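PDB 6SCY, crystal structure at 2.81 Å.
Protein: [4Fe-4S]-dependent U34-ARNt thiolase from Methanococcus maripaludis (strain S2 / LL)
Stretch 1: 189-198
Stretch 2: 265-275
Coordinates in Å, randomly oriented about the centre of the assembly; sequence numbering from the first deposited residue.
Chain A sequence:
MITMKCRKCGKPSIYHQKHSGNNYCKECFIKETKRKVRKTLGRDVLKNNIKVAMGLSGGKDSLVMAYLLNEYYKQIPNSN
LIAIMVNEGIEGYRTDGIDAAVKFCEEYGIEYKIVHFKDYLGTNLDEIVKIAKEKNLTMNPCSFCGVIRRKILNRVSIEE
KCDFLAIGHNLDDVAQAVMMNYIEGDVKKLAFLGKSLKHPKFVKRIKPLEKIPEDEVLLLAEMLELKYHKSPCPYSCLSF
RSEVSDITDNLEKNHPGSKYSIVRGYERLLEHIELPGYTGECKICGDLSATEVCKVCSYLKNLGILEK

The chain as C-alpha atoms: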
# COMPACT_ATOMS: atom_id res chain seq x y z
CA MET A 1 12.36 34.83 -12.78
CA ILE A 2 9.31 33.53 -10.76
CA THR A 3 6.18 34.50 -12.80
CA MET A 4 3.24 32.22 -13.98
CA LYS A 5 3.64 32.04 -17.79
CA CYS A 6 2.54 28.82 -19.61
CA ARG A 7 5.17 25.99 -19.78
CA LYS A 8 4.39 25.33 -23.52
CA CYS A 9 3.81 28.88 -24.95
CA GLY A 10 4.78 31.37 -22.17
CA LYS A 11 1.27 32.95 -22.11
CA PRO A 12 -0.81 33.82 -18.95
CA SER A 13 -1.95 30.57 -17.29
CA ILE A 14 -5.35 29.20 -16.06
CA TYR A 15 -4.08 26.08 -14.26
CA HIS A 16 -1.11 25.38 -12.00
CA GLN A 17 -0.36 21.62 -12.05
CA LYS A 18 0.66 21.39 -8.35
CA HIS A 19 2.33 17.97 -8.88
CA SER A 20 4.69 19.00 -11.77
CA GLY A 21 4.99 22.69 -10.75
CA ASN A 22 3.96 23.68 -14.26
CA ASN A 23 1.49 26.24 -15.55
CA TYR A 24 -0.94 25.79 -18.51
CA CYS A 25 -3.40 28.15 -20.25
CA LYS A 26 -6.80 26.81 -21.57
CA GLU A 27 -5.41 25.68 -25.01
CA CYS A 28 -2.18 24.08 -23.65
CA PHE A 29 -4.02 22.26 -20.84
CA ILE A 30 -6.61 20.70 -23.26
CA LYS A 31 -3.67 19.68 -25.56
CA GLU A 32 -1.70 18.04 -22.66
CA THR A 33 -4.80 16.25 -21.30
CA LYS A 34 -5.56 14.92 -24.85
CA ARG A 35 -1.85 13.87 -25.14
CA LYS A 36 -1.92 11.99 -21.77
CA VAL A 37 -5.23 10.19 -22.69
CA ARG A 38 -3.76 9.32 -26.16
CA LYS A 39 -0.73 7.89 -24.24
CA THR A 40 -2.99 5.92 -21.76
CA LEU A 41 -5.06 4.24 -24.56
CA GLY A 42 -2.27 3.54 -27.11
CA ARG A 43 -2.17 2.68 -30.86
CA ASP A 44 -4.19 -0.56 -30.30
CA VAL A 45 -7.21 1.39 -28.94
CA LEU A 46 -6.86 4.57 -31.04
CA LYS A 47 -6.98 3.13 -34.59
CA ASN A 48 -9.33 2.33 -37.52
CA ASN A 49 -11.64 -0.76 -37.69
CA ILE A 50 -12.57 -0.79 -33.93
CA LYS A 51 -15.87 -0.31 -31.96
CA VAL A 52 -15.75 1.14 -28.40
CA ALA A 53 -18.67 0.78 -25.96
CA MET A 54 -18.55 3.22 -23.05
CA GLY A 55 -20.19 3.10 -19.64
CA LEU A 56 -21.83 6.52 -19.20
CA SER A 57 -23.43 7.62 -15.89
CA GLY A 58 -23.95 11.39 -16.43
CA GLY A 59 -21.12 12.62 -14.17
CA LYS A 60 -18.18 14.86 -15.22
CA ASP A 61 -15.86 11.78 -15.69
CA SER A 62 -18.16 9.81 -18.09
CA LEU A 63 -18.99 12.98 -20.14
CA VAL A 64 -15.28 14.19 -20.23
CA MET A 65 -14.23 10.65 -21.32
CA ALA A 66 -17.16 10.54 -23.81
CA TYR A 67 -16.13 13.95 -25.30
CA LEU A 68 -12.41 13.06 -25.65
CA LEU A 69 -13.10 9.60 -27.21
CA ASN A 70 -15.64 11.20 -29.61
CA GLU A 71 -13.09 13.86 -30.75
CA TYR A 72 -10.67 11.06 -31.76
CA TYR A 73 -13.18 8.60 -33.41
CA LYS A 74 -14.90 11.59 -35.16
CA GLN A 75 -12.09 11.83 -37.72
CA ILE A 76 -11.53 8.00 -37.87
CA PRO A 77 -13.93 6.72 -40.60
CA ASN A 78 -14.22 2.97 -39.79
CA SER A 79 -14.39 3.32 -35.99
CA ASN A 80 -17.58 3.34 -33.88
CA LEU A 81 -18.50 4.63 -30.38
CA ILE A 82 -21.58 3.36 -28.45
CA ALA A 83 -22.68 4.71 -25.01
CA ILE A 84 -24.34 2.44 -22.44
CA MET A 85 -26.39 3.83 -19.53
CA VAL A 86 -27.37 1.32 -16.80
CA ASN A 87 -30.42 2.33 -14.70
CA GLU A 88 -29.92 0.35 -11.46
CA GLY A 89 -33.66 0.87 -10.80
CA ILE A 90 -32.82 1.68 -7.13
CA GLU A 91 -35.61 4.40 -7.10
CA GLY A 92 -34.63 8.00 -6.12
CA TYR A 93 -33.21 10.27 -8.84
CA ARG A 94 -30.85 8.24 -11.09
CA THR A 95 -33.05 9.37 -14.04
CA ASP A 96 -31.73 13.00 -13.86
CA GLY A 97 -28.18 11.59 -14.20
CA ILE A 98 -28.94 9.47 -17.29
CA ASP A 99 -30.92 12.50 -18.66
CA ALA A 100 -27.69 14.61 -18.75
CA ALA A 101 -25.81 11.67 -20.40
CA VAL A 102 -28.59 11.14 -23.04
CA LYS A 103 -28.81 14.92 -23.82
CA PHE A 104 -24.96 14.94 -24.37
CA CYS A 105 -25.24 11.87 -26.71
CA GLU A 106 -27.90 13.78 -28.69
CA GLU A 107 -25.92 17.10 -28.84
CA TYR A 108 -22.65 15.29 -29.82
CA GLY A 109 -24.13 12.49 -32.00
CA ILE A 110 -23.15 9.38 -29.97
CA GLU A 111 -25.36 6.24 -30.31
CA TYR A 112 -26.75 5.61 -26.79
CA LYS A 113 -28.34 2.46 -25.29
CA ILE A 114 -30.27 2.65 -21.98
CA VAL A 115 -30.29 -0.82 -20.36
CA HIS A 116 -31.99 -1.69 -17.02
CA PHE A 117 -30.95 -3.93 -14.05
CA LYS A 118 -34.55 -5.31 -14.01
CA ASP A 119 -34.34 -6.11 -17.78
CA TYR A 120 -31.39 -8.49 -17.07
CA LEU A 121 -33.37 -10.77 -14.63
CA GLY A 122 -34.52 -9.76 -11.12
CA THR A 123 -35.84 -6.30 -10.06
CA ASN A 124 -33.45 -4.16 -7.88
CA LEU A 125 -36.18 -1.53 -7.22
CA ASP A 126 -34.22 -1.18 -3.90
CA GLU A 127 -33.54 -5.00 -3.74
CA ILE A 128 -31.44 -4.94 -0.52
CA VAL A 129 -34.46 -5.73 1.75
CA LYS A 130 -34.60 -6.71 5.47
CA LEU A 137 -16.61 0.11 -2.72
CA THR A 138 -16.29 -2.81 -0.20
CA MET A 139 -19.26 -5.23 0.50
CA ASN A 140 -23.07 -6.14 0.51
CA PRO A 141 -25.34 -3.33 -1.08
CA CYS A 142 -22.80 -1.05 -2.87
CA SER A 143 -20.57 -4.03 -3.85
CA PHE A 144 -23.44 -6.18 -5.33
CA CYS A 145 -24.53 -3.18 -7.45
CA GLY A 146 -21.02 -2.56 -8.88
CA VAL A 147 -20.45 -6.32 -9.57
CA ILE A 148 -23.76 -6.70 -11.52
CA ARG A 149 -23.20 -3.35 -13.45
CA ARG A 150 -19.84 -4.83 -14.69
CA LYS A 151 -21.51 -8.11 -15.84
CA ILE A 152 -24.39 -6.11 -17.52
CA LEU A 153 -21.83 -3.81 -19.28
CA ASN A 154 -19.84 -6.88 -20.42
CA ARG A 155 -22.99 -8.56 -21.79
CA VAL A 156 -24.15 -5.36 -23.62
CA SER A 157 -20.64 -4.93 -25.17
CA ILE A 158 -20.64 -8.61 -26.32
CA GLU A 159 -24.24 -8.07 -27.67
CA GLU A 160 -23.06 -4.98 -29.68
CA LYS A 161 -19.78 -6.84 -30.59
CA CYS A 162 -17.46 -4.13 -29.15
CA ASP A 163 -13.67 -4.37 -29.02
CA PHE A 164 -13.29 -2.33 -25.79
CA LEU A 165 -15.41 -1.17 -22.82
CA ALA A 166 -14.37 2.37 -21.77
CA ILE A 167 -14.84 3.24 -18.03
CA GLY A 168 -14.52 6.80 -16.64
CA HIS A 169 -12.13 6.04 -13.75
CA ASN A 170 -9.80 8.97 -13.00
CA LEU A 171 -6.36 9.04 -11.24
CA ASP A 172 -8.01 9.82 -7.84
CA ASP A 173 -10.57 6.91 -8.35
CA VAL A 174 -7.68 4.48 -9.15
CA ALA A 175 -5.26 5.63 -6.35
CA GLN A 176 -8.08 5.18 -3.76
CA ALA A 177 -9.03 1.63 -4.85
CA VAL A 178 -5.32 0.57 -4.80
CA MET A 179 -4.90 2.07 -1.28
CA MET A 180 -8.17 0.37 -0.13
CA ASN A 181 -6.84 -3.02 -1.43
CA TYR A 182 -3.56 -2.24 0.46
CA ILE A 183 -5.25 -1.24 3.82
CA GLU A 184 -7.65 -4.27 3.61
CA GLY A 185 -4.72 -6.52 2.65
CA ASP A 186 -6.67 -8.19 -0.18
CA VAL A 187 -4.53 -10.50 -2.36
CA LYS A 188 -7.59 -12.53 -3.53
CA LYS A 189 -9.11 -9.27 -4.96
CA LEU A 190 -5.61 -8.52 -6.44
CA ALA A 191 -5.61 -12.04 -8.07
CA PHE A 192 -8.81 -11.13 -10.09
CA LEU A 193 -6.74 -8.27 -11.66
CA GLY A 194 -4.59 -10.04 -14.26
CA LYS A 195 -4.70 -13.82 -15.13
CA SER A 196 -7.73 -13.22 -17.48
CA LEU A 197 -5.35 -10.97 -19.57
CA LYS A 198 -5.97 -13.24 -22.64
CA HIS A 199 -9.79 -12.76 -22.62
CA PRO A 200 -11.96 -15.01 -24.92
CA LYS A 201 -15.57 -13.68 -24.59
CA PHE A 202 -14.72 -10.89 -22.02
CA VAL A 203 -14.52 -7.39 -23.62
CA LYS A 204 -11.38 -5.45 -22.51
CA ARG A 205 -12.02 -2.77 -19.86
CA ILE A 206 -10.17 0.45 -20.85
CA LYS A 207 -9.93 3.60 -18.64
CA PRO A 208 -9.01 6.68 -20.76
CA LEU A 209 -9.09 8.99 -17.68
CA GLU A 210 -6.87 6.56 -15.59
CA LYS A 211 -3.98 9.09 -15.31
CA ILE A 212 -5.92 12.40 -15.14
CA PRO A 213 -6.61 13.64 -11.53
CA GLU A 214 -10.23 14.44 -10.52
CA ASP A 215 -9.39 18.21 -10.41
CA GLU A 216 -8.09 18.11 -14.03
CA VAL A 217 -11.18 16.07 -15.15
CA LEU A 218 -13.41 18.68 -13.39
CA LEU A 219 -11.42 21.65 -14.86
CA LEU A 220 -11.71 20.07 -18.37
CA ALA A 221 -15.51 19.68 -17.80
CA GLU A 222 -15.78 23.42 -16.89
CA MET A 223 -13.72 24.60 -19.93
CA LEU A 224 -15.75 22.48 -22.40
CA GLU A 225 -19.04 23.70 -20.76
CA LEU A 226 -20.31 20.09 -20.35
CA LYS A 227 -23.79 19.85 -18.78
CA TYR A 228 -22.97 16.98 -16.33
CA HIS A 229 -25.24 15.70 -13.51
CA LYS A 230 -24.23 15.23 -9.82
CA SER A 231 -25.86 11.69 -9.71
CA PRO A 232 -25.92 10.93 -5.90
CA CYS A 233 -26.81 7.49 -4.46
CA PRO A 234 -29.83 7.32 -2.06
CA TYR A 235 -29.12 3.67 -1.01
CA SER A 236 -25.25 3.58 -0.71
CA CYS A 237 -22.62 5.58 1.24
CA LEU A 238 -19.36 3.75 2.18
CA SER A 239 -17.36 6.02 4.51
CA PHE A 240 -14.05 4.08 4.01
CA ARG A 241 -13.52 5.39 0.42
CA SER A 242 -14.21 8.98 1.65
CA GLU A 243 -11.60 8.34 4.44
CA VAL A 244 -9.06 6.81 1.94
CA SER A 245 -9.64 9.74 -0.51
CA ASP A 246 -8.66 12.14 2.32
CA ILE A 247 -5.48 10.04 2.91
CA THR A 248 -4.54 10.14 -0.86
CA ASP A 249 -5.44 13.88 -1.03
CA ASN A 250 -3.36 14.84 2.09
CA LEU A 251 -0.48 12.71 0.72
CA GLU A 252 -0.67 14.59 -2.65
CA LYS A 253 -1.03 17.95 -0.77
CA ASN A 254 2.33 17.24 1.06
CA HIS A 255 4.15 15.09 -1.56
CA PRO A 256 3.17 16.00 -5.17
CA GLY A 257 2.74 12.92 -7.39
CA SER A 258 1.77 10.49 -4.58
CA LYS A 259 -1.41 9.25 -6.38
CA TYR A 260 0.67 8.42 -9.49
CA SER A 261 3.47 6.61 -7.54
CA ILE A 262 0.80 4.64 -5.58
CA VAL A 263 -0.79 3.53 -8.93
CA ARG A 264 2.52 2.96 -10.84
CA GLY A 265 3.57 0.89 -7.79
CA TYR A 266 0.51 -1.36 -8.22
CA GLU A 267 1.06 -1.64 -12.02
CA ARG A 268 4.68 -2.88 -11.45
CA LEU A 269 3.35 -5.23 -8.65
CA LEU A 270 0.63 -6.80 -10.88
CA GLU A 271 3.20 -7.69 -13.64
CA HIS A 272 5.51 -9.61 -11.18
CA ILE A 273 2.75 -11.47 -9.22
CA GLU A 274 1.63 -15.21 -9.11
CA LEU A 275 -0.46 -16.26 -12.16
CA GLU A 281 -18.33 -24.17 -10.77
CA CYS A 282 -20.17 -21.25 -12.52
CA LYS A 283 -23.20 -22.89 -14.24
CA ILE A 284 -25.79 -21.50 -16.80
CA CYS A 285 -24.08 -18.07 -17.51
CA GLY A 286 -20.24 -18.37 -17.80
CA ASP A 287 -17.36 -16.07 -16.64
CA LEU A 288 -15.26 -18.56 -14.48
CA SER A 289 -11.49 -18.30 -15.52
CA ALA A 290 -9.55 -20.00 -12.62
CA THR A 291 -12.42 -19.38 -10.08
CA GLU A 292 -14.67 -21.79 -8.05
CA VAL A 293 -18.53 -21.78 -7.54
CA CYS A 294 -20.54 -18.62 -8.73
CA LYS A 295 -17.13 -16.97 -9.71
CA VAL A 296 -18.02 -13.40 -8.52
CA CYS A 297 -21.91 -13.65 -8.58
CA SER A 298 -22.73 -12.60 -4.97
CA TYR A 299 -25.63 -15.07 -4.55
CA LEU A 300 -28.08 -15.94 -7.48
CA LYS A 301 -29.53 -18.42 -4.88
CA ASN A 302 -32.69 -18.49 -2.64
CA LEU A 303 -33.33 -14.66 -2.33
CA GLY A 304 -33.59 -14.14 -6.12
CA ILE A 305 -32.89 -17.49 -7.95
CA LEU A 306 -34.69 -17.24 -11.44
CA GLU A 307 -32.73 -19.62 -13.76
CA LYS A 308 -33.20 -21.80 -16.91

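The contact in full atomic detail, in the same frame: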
# COMPACT_ATOMS: atom_id res chain seq x y z
N LYS A 189 -8.52 -10.32 -4.11
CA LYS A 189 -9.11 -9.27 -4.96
C LYS A 189 -8.07 -8.77 -5.97
O LYS A 189 -8.44 -8.30 -7.05
CB LYS A 189 -9.66 -8.11 -4.11
CG LYS A 189 -10.93 -8.45 -3.33
CD LYS A 189 -11.57 -7.22 -2.68
CE LYS A 189 -12.83 -7.59 -1.94
NZ LYS A 189 -13.53 -6.38 -1.42
N LEU A 190 -6.77 -8.89 -5.62
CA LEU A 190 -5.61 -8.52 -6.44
C LEU A 190 -5.38 -9.61 -7.50
O LEU A 190 -4.86 -9.30 -8.57
CB LEU A 190 -4.37 -8.39 -5.53
CG LEU A 190 -3.17 -7.61 -6.07
CD1 LEU A 190 -2.52 -6.79 -4.98
CD2 LEU A 190 -2.13 -8.54 -6.67
N ALA A 191 -5.74 -10.87 -7.19
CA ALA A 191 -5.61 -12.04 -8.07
C ALA A 191 -6.58 -11.96 -9.26
O ALA A 191 -6.21 -12.39 -10.36
CB ALA A 191 -5.85 -13.33 -7.28
N PHE A 192 -7.79 -11.36 -9.05
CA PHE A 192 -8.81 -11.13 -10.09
C PHE A 192 -8.23 -10.22 -11.18
O PHE A 192 -8.46 -10.47 -12.36
CB PHE A 192 -10.08 -10.48 -9.49
CG PHE A 192 -11.06 -11.40 -8.79
CD1 PHE A 192 -11.23 -11.33 -7.41
CD2 PHE A 192 -11.84 -12.30 -9.51
CE1 PHE A 192 -12.15 -12.17 -6.76
CE2 PHE A 192 -12.75 -13.14 -8.86
CZ PHE A 192 -12.90 -13.07 -7.49
N LEU A 193 -7.46 -9.18 -10.77
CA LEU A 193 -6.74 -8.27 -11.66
C LEU A 193 -5.58 -9.08 -12.24
O LEU A 193 -4.76 -9.62 -11.50
CB LEU A 193 -6.22 -7.05 -10.89
CG LEU A 193 -7.20 -5.89 -10.73
CD1 LEU A 193 -7.85 -5.91 -9.37
CD2 LEU A 193 -6.50 -4.57 -10.95
N GLY A 194 -5.56 -9.21 -13.56
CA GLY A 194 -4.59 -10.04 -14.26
C GLY A 194 -5.18 -11.42 -14.47
O GLY A 194 -6.39 -11.60 -14.28
N LYS A 195 -4.33 -12.42 -14.84
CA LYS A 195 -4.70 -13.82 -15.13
C LYS A 195 -5.57 -13.94 -16.39
O LYS A 195 -5.15 -14.59 -17.36
CB LYS A 195 -5.33 -14.54 -13.92
CG LYS A 195 -4.33 -15.29 -13.05
CD LYS A 195 -5.04 -16.31 -12.18
CE LYS A 195 -4.10 -17.03 -11.25
NZ LYS A 195 -4.76 -18.19 -10.59
N SER A 196 -6.76 -13.29 -16.38
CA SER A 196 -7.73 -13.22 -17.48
C SER A 196 -7.31 -12.16 -18.53
O SER A 196 -8.17 -11.61 -19.23
CB SER A 196 -9.12 -12.92 -16.92
OG SER A 196 -9.16 -11.68 -16.23
N LEU A 197 -5.98 -11.92 -18.64
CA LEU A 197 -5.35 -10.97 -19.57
C LEU A 197 -5.57 -11.37 -21.04
O LEU A 197 -5.65 -10.49 -21.90
CB LEU A 197 -3.85 -10.80 -19.24
CG LEU A 197 -3.52 -10.11 -17.91
CD1 LEU A 197 -2.30 -10.73 -17.26
CD2 LEU A 197 -3.29 -8.61 -18.09
N LYS A 198 -5.67 -12.69 -21.31
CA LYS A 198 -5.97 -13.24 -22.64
C LYS A 198 -7.44 -13.67 -22.62
O LYS A 198 -7.76 -14.86 -22.51
CB LYS A 198 -4.99 -14.37 -23.01
CG LYS A 198 -3.79 -13.88 -23.81
CD LYS A 198 -2.71 -14.93 -23.97
CE LYS A 198 -1.55 -14.41 -24.78
NZ LYS A 198 -0.34 -15.25 -24.63
N GLY A 265 3.08 1.89 -8.73
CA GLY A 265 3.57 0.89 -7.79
C GLY A 265 2.75 -0.38 -7.83
O GLY A 265 3.28 -1.46 -7.61
N TYR A 266 1.45 -0.24 -8.11
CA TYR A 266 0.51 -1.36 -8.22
C TYR A 266 0.62 -2.01 -9.60
O TYR A 266 0.41 -3.22 -9.72
CB TYR A 266 -0.92 -0.87 -7.97
CG TYR A 266 -1.94 -1.98 -7.82
CD1 TYR A 266 -2.19 -2.56 -6.58
CD2 TYR A 266 -2.70 -2.40 -8.91
CE1 TYR A 266 -3.15 -3.55 -6.43
CE2 TYR A 266 -3.66 -3.40 -8.77
CZ TYR A 266 -3.89 -3.97 -7.53
OH TYR A 266 -4.84 -4.94 -7.37
N GLU A 267 0.90 -1.20 -10.64
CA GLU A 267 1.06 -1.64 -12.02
C GLU A 267 2.27 -2.56 -12.14
O GLU A 267 2.15 -3.65 -12.70
CB GLU A 267 1.18 -0.43 -12.96
CG GLU A 267 -0.13 0.34 -13.11
CD GLU A 267 -0.14 1.63 -13.90
OE1 GLU A 267 0.94 2.10 -14.32
OE2 GLU A 267 -1.25 2.18 -14.10
N ARG A 268 3.42 -2.15 -11.55
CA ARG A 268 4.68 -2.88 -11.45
C ARG A 268 4.53 -4.17 -10.60
O ARG A 268 5.24 -5.15 -10.83
CB ARG A 268 5.74 -1.98 -10.80
CG ARG A 268 6.77 -1.39 -11.76
CD ARG A 268 7.99 -0.86 -11.00
NE ARG A 268 8.81 -1.94 -10.46
CZ ARG A 268 9.93 -2.39 -11.03
NH1 ARG A 268 10.40 -1.83 -12.14
NH2 ARG A 268 10.60 -3.39 -10.47
N LEU A 269 3.65 -4.13 -9.57
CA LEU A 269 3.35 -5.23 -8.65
C LEU A 269 2.57 -6.31 -9.39
O LEU A 269 2.93 -7.49 -9.30
CB LEU A 269 2.51 -4.68 -7.48
CG LEU A 269 2.41 -5.52 -6.21
CD1 LEU A 269 2.54 -4.65 -4.98
CD2 LEU A 269 1.09 -6.28 -6.17
N LEU A 270 1.52 -5.92 -10.13
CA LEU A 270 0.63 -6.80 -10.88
C LEU A 270 1.31 -7.56 -12.04
O LEU A 270 0.78 -8.59 -12.47
CB LEU A 270 -0.59 -6.02 -11.38
CG LEU A 270 -1.92 -6.76 -11.32
CD1 LEU A 270 -2.54 -6.69 -9.94
CD2 LEU A 270 -2.89 -6.18 -12.32
N GLU A 271 2.46 -7.05 -12.55
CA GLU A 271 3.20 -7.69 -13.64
C GLU A 271 4.23 -8.73 -13.13
O GLU A 271 4.67 -9.58 -13.91
CB GLU A 271 3.82 -6.66 -14.61
CG GLU A 271 4.85 -5.71 -14.01
CD GLU A 271 5.25 -4.55 -14.89
OE1 GLU A 271 6.45 -4.47 -15.27
OE2 GLU A 271 4.38 -3.71 -15.21
N HIS A 272 4.59 -8.67 -11.83
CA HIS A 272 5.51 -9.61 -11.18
C HIS A 272 4.83 -10.40 -10.03
O HIS A 272 5.46 -10.69 -9.02
CB HIS A 272 6.80 -8.91 -10.69
CG HIS A 272 7.40 -7.95 -11.67
ND1 HIS A 272 7.47 -8.23 -13.03
CD2 HIS A 272 7.99 -6.75 -11.44
CE1 HIS A 272 8.07 -7.18 -13.58
NE2 HIS A 272 8.40 -6.27 -12.66
N ILE A 273 3.54 -10.73 -10.21
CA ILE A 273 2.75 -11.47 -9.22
C ILE A 273 2.30 -12.84 -9.78
O ILE A 273 2.19 -13.00 -11.00
CB ILE A 273 1.57 -10.60 -8.68
CG1 ILE A 273 1.13 -11.03 -7.27
CG2 ILE A 273 0.38 -10.53 -9.64
CD1 ILE A 273 1.74 -10.25 -6.15
N GLU A 274 2.06 -13.82 -8.86
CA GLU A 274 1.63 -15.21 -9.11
C GLU A 274 0.42 -15.30 -10.05
O GLU A 274 -0.63 -14.70 -9.78
CB GLU A 274 1.40 -15.93 -7.76
CG GLU A 274 0.46 -17.13 -7.76
CD GLU A 274 -1.00 -16.88 -7.38
OE1 GLU A 274 -1.34 -15.73 -7.01
OE2 GLU A 274 -1.79 -17.84 -7.47
N LEU A 275 0.58 -16.06 -11.15
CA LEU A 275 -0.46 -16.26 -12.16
C LEU A 275 -0.76 -17.75 -12.31
O LEU A 275 -0.99 -18.43 -11.31
CB LEU A 275 -0.04 -15.65 -13.51
CG LEU A 275 0.15 -14.13 -13.53
CD1 LEU A 275 1.43 -13.74 -14.24
CD2 LEU A 275 -1.04 -13.44 -14.16

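No hydrogen bond crosses this contact; it is held by the packing of apolar side chains, and leucines supply much of it. Leu190 is central. Its CA-to-CB bond points sideways, but chi1 near t (-161°) brings its methyls to the other stretch. Both methyls touch Leu269, with Leu190 CD1 3.8 Å from Leu269 CD2. Leu190 CD1 also lies 3.6 Å from Tyr266 CE1, and Leu190 CD2 lies 3.8 Å from Leu270 CD1 and 4.1 Å from Ile273 CG1. A branched apolar end suits a buried site with several neighbours; here chi2, at 142°, sits between wells.

Tyr266, also t, likewise starts sideways and extends its ring to touch both Leu190 and Leu193; its length carries Tyr266 OH to 3.4 Å from Leu190 CG. Leu193 CD2 meets the ring edge, 3.8 Å from Tyr266 CE2, and Leu193 CB rests 3.7 Å from Leu270 CD2.

Gly194 has phi/psi of 93/-166, where a CB would jam against the preceding carbonyl oxygen; glycine therefore fits the turn. Its carbonyl accepts a hydrogen bond from the backbone of Ser196, with Ser196 N 2.7 Å from Gly194 O.

Within the turn, Lys195 uses its aliphatic length: Lys195 CG packs 3.9 Å from Leu275 CD2, and chi2 to chi4, all t, extend the chain along the other stretch, with Lys195 CE 3.4 Å from Leu275 O. Lys195 NZ stops 4.3 Å from Glu274 OE2, opposite charges too far apart for a salt bridge.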